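Local coordinates for uncharacterized protein (Bacteroides eggerthii, PDB 4FTD) that is of unknown function but folds as a six-bladed beta-propeller joined to an immunoglobulin-like domain and is probably linked to carbohydrate metabolism, at residues R139-R153 with Y190-L204. Residues are numbered along the deposited sequence; the frame is centred on the assembly and turned at random.
Sequences RCASYDGEHVLVVSR and YDYNMGALINGHVYL
Strands 139-143 and 192-198 run side by side in the same direction, their axes 4° apart and 5.7 Å from each other at closest approach, while strand 147-152 opposes 192-198 at 163°. Here the first two strands of one sheet pack against the first two of the next, and side chains fill the interface. Leu197 is a clear example: its CD1 reaches the carbonyl O of His147 at 3.3 Å, its CG rests on Leu149 CB, and its side chain crosses that of Asp144 at about a right angle. Leu149 extends tip to tip toward Val202, and Val151 slides past Leu204, CG2 to CD2 3.7 Å. Such face-to-face packing of successive four-stranded antiparallel sheets is how neighbouring blades of a six-bladed beta-propeller join.

Two direct hydrogen bonds cross, each from a backbone N-H to a side-chain acceptor. Ser142, its OG anti to the backbone N, receives the N-H of Leu197 at 3.1 Å in a nearly straight bond, and Asp415 holds the same hydroxyl. Cys140 SG takes a weak bond from Gly195 N.

At the other end the guanidinium of Arg153, its chain bent at chi3 (-76°), lies flat on the Tyr190 ring, centres 3.7 Å apart, in a stacked cation-pi pair. Arg139, tied by NE to Asn136, comes to the edge of that ring with its plane nearly perpendicular. With Tyr190 cut back to an alanine, the Arg153 guanidinium loses the ring it lies on and is likely to turn more freely about its chain. Water 5 joins Arg153 NE to Asn193 OD1, and Asn193 ND2 bonds to Gly246.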
# COMPACT_ATOMS: atom_id res chain seq x y z
N ARG A 139 -12.27 -4.78 17.39
CA ARG A 139 -11.00 -5.44 16.99
C ARG A 139 -10.78 -5.47 15.50
O ARG A 139 -9.79 -6.02 15.00
CB ARG A 139 -10.99 -6.86 17.54
CG ARG A 139 -11.08 -6.87 19.03
CD ARG A 139 -10.92 -8.25 19.63
NE ARG A 139 -11.14 -8.13 21.08
CZ ARG A 139 -10.93 -9.12 21.95
NH1 ARG A 139 -10.49 -10.28 21.55
NH2 ARG A 139 -11.18 -8.95 23.23
N CYS A 140 -11.66 -4.81 14.75
CA CYS A 140 -11.57 -4.82 13.32
C CYS A 140 -12.21 -3.61 12.67
O CYS A 140 -13.29 -3.21 13.04
CB CYS A 140 -12.29 -6.04 12.80
SG CYS A 140 -12.06 -6.46 11.04
N ALA A 141 -11.53 -3.12 11.64
CA ALA A 141 -12.01 -2.09 10.75
C ALA A 141 -11.52 -2.43 9.34
O ALA A 141 -10.51 -3.11 9.17
CB ALA A 141 -11.54 -0.67 11.21
N SER A 142 -12.27 -2.01 8.33
CA SER A 142 -11.95 -2.26 6.95
C SER A 142 -12.31 -0.99 6.12
O SER A 142 -13.03 -0.14 6.59
CB SER A 142 -12.70 -3.50 6.46
OG SER A 142 -12.42 -3.81 5.09
N TYR A 143 -11.74 -0.87 4.93
CA TYR A 143 -11.85 0.33 4.09
C TYR A 143 -11.88 -0.06 2.64
O TYR A 143 -11.20 -0.97 2.25
CB TYR A 143 -10.67 1.23 4.38
CG TYR A 143 -10.28 2.27 3.33
CD1 TYR A 143 -9.34 1.97 2.35
CD2 TYR A 143 -10.76 3.57 3.40
CE1 TYR A 143 -8.93 2.91 1.42
CE2 TYR A 143 -10.33 4.54 2.48
CZ TYR A 143 -9.42 4.18 1.50
OH TYR A 143 -9.00 5.06 0.58
N ASP A 144 -12.66 0.63 1.83
CA ASP A 144 -12.70 0.38 0.40
C ASP A 144 -12.66 1.67 -0.44
O ASP A 144 -12.97 1.62 -1.60
CB ASP A 144 -13.94 -0.42 0.05
CG ASP A 144 -15.23 0.33 0.29
OD1 ASP A 144 -15.22 1.51 0.73
OD2 ASP A 144 -16.28 -0.28 0.08
N GLY A 145 -12.36 2.82 0.17
CA GLY A 145 -12.31 4.09 -0.56
C GLY A 145 -13.57 4.92 -0.37
O GLY A 145 -13.51 6.13 -0.41
N GLU A 146 -14.71 4.26 -0.18
CA GLU A 146 -15.99 4.93 -0.03
C GLU A 146 -16.38 4.97 1.45
O GLU A 146 -16.84 5.99 1.92
CB GLU A 146 -17.04 4.21 -0.86
CG GLU A 146 -18.40 4.90 -0.83
CD GLU A 146 -19.49 4.17 -1.61
OE1 GLU A 146 -19.35 2.96 -1.92
OE2 GLU A 146 -20.51 4.84 -1.91
N HIS A 147 -16.19 3.85 2.17
CA HIS A 147 -16.45 3.81 3.60
C HIS A 147 -15.31 3.18 4.38
O HIS A 147 -14.53 2.42 3.85
CB HIS A 147 -17.68 2.94 3.91
CG HIS A 147 -18.95 3.43 3.30
ND1 HIS A 147 -19.46 2.89 2.14
CD2 HIS A 147 -19.81 4.39 3.69
CE1 HIS A 147 -20.60 3.50 1.85
NE2 HIS A 147 -20.83 4.41 2.77
N VAL A 148 -15.34 3.44 5.67
CA VAL A 148 -14.62 2.67 6.70
C VAL A 148 -15.72 1.90 7.48
O VAL A 148 -16.70 2.47 7.90
CB VAL A 148 -13.83 3.56 7.64
CG1 VAL A 148 -13.31 2.79 8.88
CG2 VAL A 148 -12.70 4.22 6.85
N LEU A 149 -15.54 0.60 7.61
CA LEU A 149 -16.38 -0.28 8.44
C LEU A 149 -15.68 -0.42 9.79
O LEU A 149 -14.49 -0.71 9.83
CB LEU A 149 -16.52 -1.65 7.77
CG LEU A 149 -17.03 -2.85 8.62
CD1 LEU A 149 -18.50 -2.58 9.02
CD2 LEU A 149 -16.83 -4.19 7.89
N VAL A 150 -16.42 -0.18 10.88
CA VAL A 150 -15.94 -0.33 12.24
C VAL A 150 -16.77 -1.42 12.89
O VAL A 150 -17.99 -1.31 12.94
CB VAL A 150 -16.06 0.96 13.04
CG1 VAL A 150 -15.52 0.70 14.43
CG2 VAL A 150 -15.32 2.08 12.30
N VAL A 151 -16.12 -2.55 13.28
CA VAL A 151 -16.88 -3.71 13.78
C VAL A 151 -16.90 -3.56 15.30
O VAL A 151 -16.23 -4.26 16.03
CB VAL A 151 -16.30 -5.07 13.32
CG1 VAL A 151 -17.22 -6.21 13.78
CG2 VAL A 151 -16.09 -5.06 11.82
N SER A 152 -17.70 -2.60 15.75
CA SER A 152 -17.79 -2.32 17.16
C SER A 152 -18.86 -3.17 17.86
O SER A 152 -19.95 -3.32 17.37
CB SER A 152 -18.09 -0.84 17.41
OG SER A 152 -19.22 -0.43 16.67
N ARG A 153 -18.47 -3.80 18.96
CA ARG A 153 -19.42 -4.46 19.84
C ARG A 153 -19.81 -3.36 20.86
O ARG A 153 -18.97 -2.59 21.29
CB ARG A 153 -18.78 -5.63 20.56
CG ARG A 153 -18.61 -6.87 19.67
CD ARG A 153 -18.14 -8.02 20.53
NE ARG A 153 -16.72 -7.81 20.81
CZ ARG A 153 -16.09 -8.05 21.97
NH1 ARG A 153 -16.73 -8.47 23.06
NH2 ARG A 153 -14.79 -7.80 22.06
N TYR A 190 -19.00 -14.15 20.76
CA TYR A 190 -19.28 -12.76 20.38
C TYR A 190 -20.16 -12.82 19.17
O TYR A 190 -20.00 -13.67 18.28
CB TYR A 190 -18.05 -11.91 20.01
CG TYR A 190 -16.88 -11.85 21.00
CD1 TYR A 190 -17.03 -12.12 22.33
CD2 TYR A 190 -15.61 -11.39 20.56
CE1 TYR A 190 -15.94 -12.04 23.22
CE2 TYR A 190 -14.52 -11.30 21.44
CZ TYR A 190 -14.70 -11.63 22.78
OH TYR A 190 -13.64 -11.60 23.69
N ASP A 191 -21.14 -11.94 19.13
CA ASP A 191 -22.06 -11.92 17.98
C ASP A 191 -21.33 -11.57 16.66
O ASP A 191 -21.75 -11.93 15.60
CB ASP A 191 -23.11 -10.86 18.20
CG ASP A 191 -24.10 -11.21 19.33
OD1 ASP A 191 -24.29 -12.39 19.66
OD2 ASP A 191 -24.68 -10.25 19.84
N TYR A 192 -20.33 -10.71 16.76
CA TYR A 192 -19.46 -10.32 15.66
C TYR A 192 -18.10 -9.89 16.25
O TYR A 192 -18.00 -9.50 17.42
CB TYR A 192 -20.06 -9.27 14.76
CG TYR A 192 -21.00 -8.35 15.48
CD1 TYR A 192 -20.50 -7.32 16.27
CD2 TYR A 192 -22.37 -8.53 15.41
CE1 TYR A 192 -21.35 -6.52 17.01
CE2 TYR A 192 -23.25 -7.69 16.14
CZ TYR A 192 -22.71 -6.71 16.92
OH TYR A 192 -23.47 -5.88 17.65
N ASN A 193 -17.10 -9.98 15.41
CA ASN A 193 -15.72 -9.72 15.78
C ASN A 193 -14.91 -9.26 14.61
O ASN A 193 -14.47 -8.13 14.60
CB ASN A 193 -15.13 -10.95 16.43
CG ASN A 193 -13.80 -10.66 17.16
OD1 ASN A 193 -13.72 -9.68 17.89
ND2 ASN A 193 -12.77 -11.52 16.98
N MSE A 194 -14.74 -10.09 13.57
CA MSE A 194 -14.01 -9.64 12.34
C MSE A 194 -15.03 -9.28 11.28
O MSE A 194 -16.18 -9.62 11.38
CB MSE A 194 -13.13 -10.77 11.80
CG MSE A 194 -12.05 -11.17 12.75
SE MSE A 194 -10.71 -9.69 12.96
CE MSE A 194 -10.94 -9.14 14.85
N GLY A 195 -14.59 -8.59 10.24
CA GLY A 195 -15.44 -8.35 9.08
C GLY A 195 -14.62 -7.69 7.99
O GLY A 195 -13.43 -7.44 8.18
N ALA A 196 -15.28 -7.29 6.92
CA ALA A 196 -14.59 -6.71 5.78
C ALA A 196 -15.63 -6.03 4.89
O ALA A 196 -16.80 -6.45 4.80
CB ALA A 196 -13.85 -7.81 5.01
N LEU A 197 -15.15 -5.02 4.19
CA LEU A 197 -15.81 -4.38 3.07
C LEU A 197 -15.17 -4.93 1.78
O LEU A 197 -13.97 -4.85 1.58
CB LEU A 197 -15.58 -2.88 3.13
CG LEU A 197 -16.43 -2.01 3.99
CD1 LEU A 197 -15.85 -0.57 4.03
CD2 LEU A 197 -17.85 -2.01 3.46
N ILE A 198 -15.97 -5.55 0.93
CA ILE A 198 -15.49 -6.19 -0.29
C ILE A 198 -16.58 -6.04 -1.34
O ILE A 198 -17.72 -6.40 -1.09
CB ILE A 198 -15.20 -7.68 -0.08
CG1 ILE A 198 -14.20 -7.85 1.08
CG2 ILE A 198 -14.61 -8.28 -1.36
CD1 ILE A 198 -13.69 -9.23 1.28
N ASN A 199 -16.22 -5.50 -2.51
CA ASN A 199 -17.13 -5.35 -3.65
C ASN A 199 -18.33 -4.51 -3.31
O ASN A 199 -19.40 -4.70 -3.84
CB ASN A 199 -17.57 -6.74 -4.21
CG ASN A 199 -16.39 -7.59 -4.69
OD1 ASN A 199 -15.46 -7.08 -5.30
ND2 ASN A 199 -16.44 -8.90 -4.42
N GLY A 200 -18.18 -3.57 -2.39
CA GLY A 200 -19.33 -2.79 -1.94
C GLY A 200 -20.27 -3.50 -0.94
O GLY A 200 -21.30 -2.94 -0.60
N HIS A 201 -19.92 -4.72 -0.52
CA HIS A 201 -20.72 -5.47 0.44
C HIS A 201 -20.02 -5.51 1.78
O HIS A 201 -18.80 -5.39 1.86
CB HIS A 201 -20.85 -6.93 -0.04
CG HIS A 201 -21.24 -7.04 -1.47
ND1 HIS A 201 -22.35 -6.41 -2.00
CD2 HIS A 201 -20.65 -7.68 -2.50
CE1 HIS A 201 -22.43 -6.66 -3.29
NE2 HIS A 201 -21.42 -7.45 -3.62
N VAL A 202 -20.79 -5.74 2.84
CA VAL A 202 -20.24 -5.95 4.16
C VAL A 202 -20.36 -7.43 4.54
O VAL A 202 -21.38 -8.09 4.30
CB VAL A 202 -20.95 -5.09 5.21
CG1 VAL A 202 -20.34 -5.35 6.59
CG2 VAL A 202 -20.87 -3.63 4.79
N TYR A 203 -19.26 -7.94 5.09
CA TYR A 203 -19.22 -9.25 5.69
C TYR A 203 -18.85 -9.11 7.15
O TYR A 203 -17.90 -8.39 7.45
CB TYR A 203 -18.13 -10.08 5.06
CG TYR A 203 -18.39 -10.46 3.61
CD1 TYR A 203 -18.11 -9.55 2.57
CD2 TYR A 203 -18.93 -11.67 3.29
CE1 TYR A 203 -18.38 -9.89 1.23
CE2 TYR A 203 -19.15 -12.02 1.98
CZ TYR A 203 -18.87 -11.13 0.96
OH TYR A 203 -19.17 -11.44 -0.35
N LEU A 204 -19.53 -9.82 8.04
CA LEU A 204 -19.11 -9.94 9.42
C LEU A 204 -19.10 -11.42 9.82
O LEU A 204 -19.89 -12.19 9.34
CB LEU A 204 -20.03 -9.18 10.37
CG LEU A 204 -20.21 -7.65 10.31
CD1 LEU A 204 -21.08 -7.20 11.45
CD2 LEU A 204 -18.88 -6.92 10.35
O HOH W 1 -14.55 -6.26 16.58
O HOH W 2 -10.16 -11.46 18.59
O HOH W 3 -11.39 -5.66 2.70
O HOH W 4 -15.94 -2.80 -0.99
O HOH W 5 -14.54 -7.37 19.10